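Local coordinates for protein putative MAR1 (Leishmania donovani, PDB 1X9G) that is of unknown function but belongs to the isochorismatase superfamily and may be a ribonuclease, at residues P14-G19 against E54-N59. Residues are numbered along the deposited sequence; the frame is centred on the assembly and turned at random.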
loop_
_atom_site.group_PDB
_atom_site.type_symbol
_atom_site.label_atom_id
_atom_site.label_comp_id
_atom_site.label_asym_id
_atom_site.label_seq_id
_atom_site.Cartn_x
_atom_site.Cartn_y
_atom_site.Cartn_z
ATOM N N PRO A 14 8.542 -0.011 -22.189
ATOM C CA PRO A 14 9.554 0.574 -23.072
ATOM C C PRO A 14 8.849 1.106 -24.314
ATOM O O PRO A 14 7.676 0.738 -24.526
ATOM C CB PRO A 14 10.458 -0.621 -23.418
ATOM C CG PRO A 14 9.616 -1.829 -23.238
ATOM C CD PRO A 14 8.488 -1.485 -22.280
ATOM N N HIS A 15 9.536 1.959 -25.099
ATOM C CA HIS A 15 9.053 2.417 -26.414
ATOM C C HIS A 15 8.483 1.240 -27.215
ATOM O O HIS A 15 9.063 0.164 -27.225
ATOM C CB HIS A 15 10.130 3.189 -27.231
ATOM C CG HIS A 15 9.578 3.760 -28.502
ATOM N ND1 HIS A 15 9.735 3.138 -29.729
ATOM C CD2 HIS A 15 8.751 4.816 -28.722
ATOM C CE1 HIS A 15 9.054 3.800 -30.651
ATOM N NE2 HIS A 15 8.442 4.818 -30.068
ATOM N N TYR A 16 7.347 1.447 -27.876
ATOM C CA TYR A 16 6.656 0.355 -28.609
ATOM C C TYR A 16 7.506 -0.500 -29.564
ATOM O O TYR A 16 7.149 -1.660 -29.833
ATOM C CB TYR A 16 5.392 0.835 -29.350
ATOM C CG TYR A 16 5.577 1.926 -30.403
ATOM C CD1 TYR A 16 5.016 3.193 -30.207
ATOM C CD2 TYR A 16 6.256 1.689 -31.614
ATOM C CE1 TYR A 16 5.148 4.206 -31.156
ATOM C CE2 TYR A 16 6.401 2.716 -32.596
ATOM C CZ TYR A 16 5.836 3.979 -32.349
ATOM O OH TYR A 16 5.935 5.041 -33.250
ATOM N N SER A 17 8.613 0.065 -30.046
ATOM C CA SER A 17 9.462 -0.581 -31.040
ATOM C C SER A 17 10.568 -1.439 -30.439
ATOM O O SER A 17 11.299 -2.104 -31.176
ATOM C CB SER A 17 10.076 0.474 -31.984
ATOM O OG SER A 17 10.974 1.317 -31.267
ATOM N N LYS A 18 10.712 -1.409 -29.115
ATOM C CA LYS A 18 11.650 -2.282 -28.399
ATOM C C LYS A 18 10.909 -3.582 -27.990
ATOM O O LYS A 18 10.113 -3.591 -27.040
ATOM C CB LYS A 18 12.234 -1.528 -27.193
ATOM C CG LYS A 18 13.358 -2.265 -26.409
ATOM C CD LYS A 18 13.853 -1.479 -25.150
ATOM C CE LYS A 18 14.398 -2.417 -24.014
ATOM N NZ LYS A 18 13.353 -3.174 -23.162
ATOM N N GLY A 19 11.131 -4.664 -28.740
ATOM C CA GLY A 19 10.525 -5.970 -28.442
ATOM C C GLY A 19 9.101 -6.138 -28.936
ATOM O O GLY A 19 8.720 -5.528 -29.934
ATOM N N GLU A 54 -3.603 -1.806 -33.950
ATOM C CA GLU A 54 -3.685 -1.480 -35.384
ATOM C C GLU A 54 -2.729 -0.360 -35.800
ATOM O O GLU A 54 -2.165 -0.420 -36.869
ATOM C CB GLU A 54 -5.116 -1.154 -35.781
ATOM C CG GLU A 54 -5.963 -2.389 -35.667
ATOM C CD GLU A 54 -7.434 -2.115 -35.611
ATOM O OE1 GLU A 54 -7.832 -0.992 -35.243
ATOM O OE2 GLU A 54 -8.202 -3.052 -35.927
ATOM N N VAL A 55 -2.517 0.632 -34.929
ATOM C CA VAL A 55 -1.464 1.638 -35.140
ATOM C C VAL A 55 -0.087 0.964 -35.239
ATOM O O VAL A 55 0.714 1.313 -36.093
ATOM C CB VAL A 55 -1.448 2.736 -34.035
ATOM C CG1 VAL A 55 -0.305 3.672 -34.248
ATOM C CG2 VAL A 55 -2.724 3.536 -34.009
ATOM N N VAL A 56 0.186 -0.021 -34.383
ATOM C CA VAL A 56 1.555 -0.561 -34.279
ATOM C C VAL A 56 1.653 -2.103 -34.331
ATOM O O VAL A 56 2.146 -2.717 -33.412
ATOM C CB VAL A 56 2.338 0.056 -33.050
ATOM C CG1 VAL A 56 3.843 -0.260 -33.150
ATOM C CG2 VAL A 56 2.163 1.589 -33.001
ATOM N N PRO A 57 1.257 -2.715 -35.462
ATOM C CA PRO A 57 1.021 -4.155 -35.499
ATOM C C PRO A 57 2.236 -5.078 -35.669
ATOM O O PRO A 57 2.142 -6.269 -35.347
ATOM C CB PRO A 57 0.056 -4.312 -36.681
ATOM C CG PRO A 57 -0.088 -2.930 -37.286
ATOM C CD PRO A 57 1.011 -2.117 -36.786
ATOM N N GLU A 58 3.353 -4.566 -36.168
ATOM C CA GLU A 58 4.541 -5.396 -36.336
ATOM C C GLU A 58 5.219 -5.578 -34.990
ATOM O O GLU A 58 6.206 -6.299 -34.874
ATOM C CB GLU A 58 5.535 -4.762 -37.336
ATOM C CG GLU A 58 4.977 -3.591 -38.176
ATOM C CD GLU A 58 4.785 -2.280 -37.359
ATOM O OE1 GLU A 58 4.470 -2.341 -36.144
ATOM O OE2 GLU A 58 4.939 -1.179 -37.943
ATOM N N ASN A 59 4.675 -4.916 -33.969
ATOM C CA ASN A 59 5.224 -4.921 -32.601
ATOM C C ASN A 59 4.286 -5.425 -31.508
ATOM O O ASN A 59 4.704 -5.580 -30.365
ATOM C CB ASN A 59 5.657 -3.515 -32.224
ATOM C CG ASN A 59 6.971 -3.163 -32.806
ATOM O OD1 ASN A 59 8.022 -3.465 -32.220
ATOM N ND2 ASN A 59 6.946 -2.515 -33.979
#
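Y16 lays one face of its ring against V56. V56 CG2 stands over the ring centre, 4.1 Å from the centroid and 3° off the normal, a CH-pi contact, while CG1 of the same valine comes to 3.5 Å from Y16 CD2; the two side chains cross at about a right angle. H15 covers the opposite face, its CE1 lying 3.4 Å above the ring plane and over the centre, so the phenol is sandwiched between imidazole and valine. H15 ND1 hydrogen-bonds S17 OG in the imidazole plane, and D182 OD1 bonds H15 NE2, which should hold that ring in place; Y16 OH is held at its tip by hydrogen bonds to D182 OD2 and N184. In the parallel alpha/beta fold of the isochorismatase family, this joins the loop before strand 21-26 to the turn between helix 39-55 and strand 60-67, the two strands being sheet neighbours. Each side contributes a type I beta turn, H15-K18 and V56-N59. N59 OD1 lies 3.1 Å from Y16 O and 3.2 Å from G19 O, acceptor against acceptor and not hydrogen-bonded. N59 ND2 instead donates a 3.3 Å hydrogen bond to E58 OE1, from above the carboxylate plane.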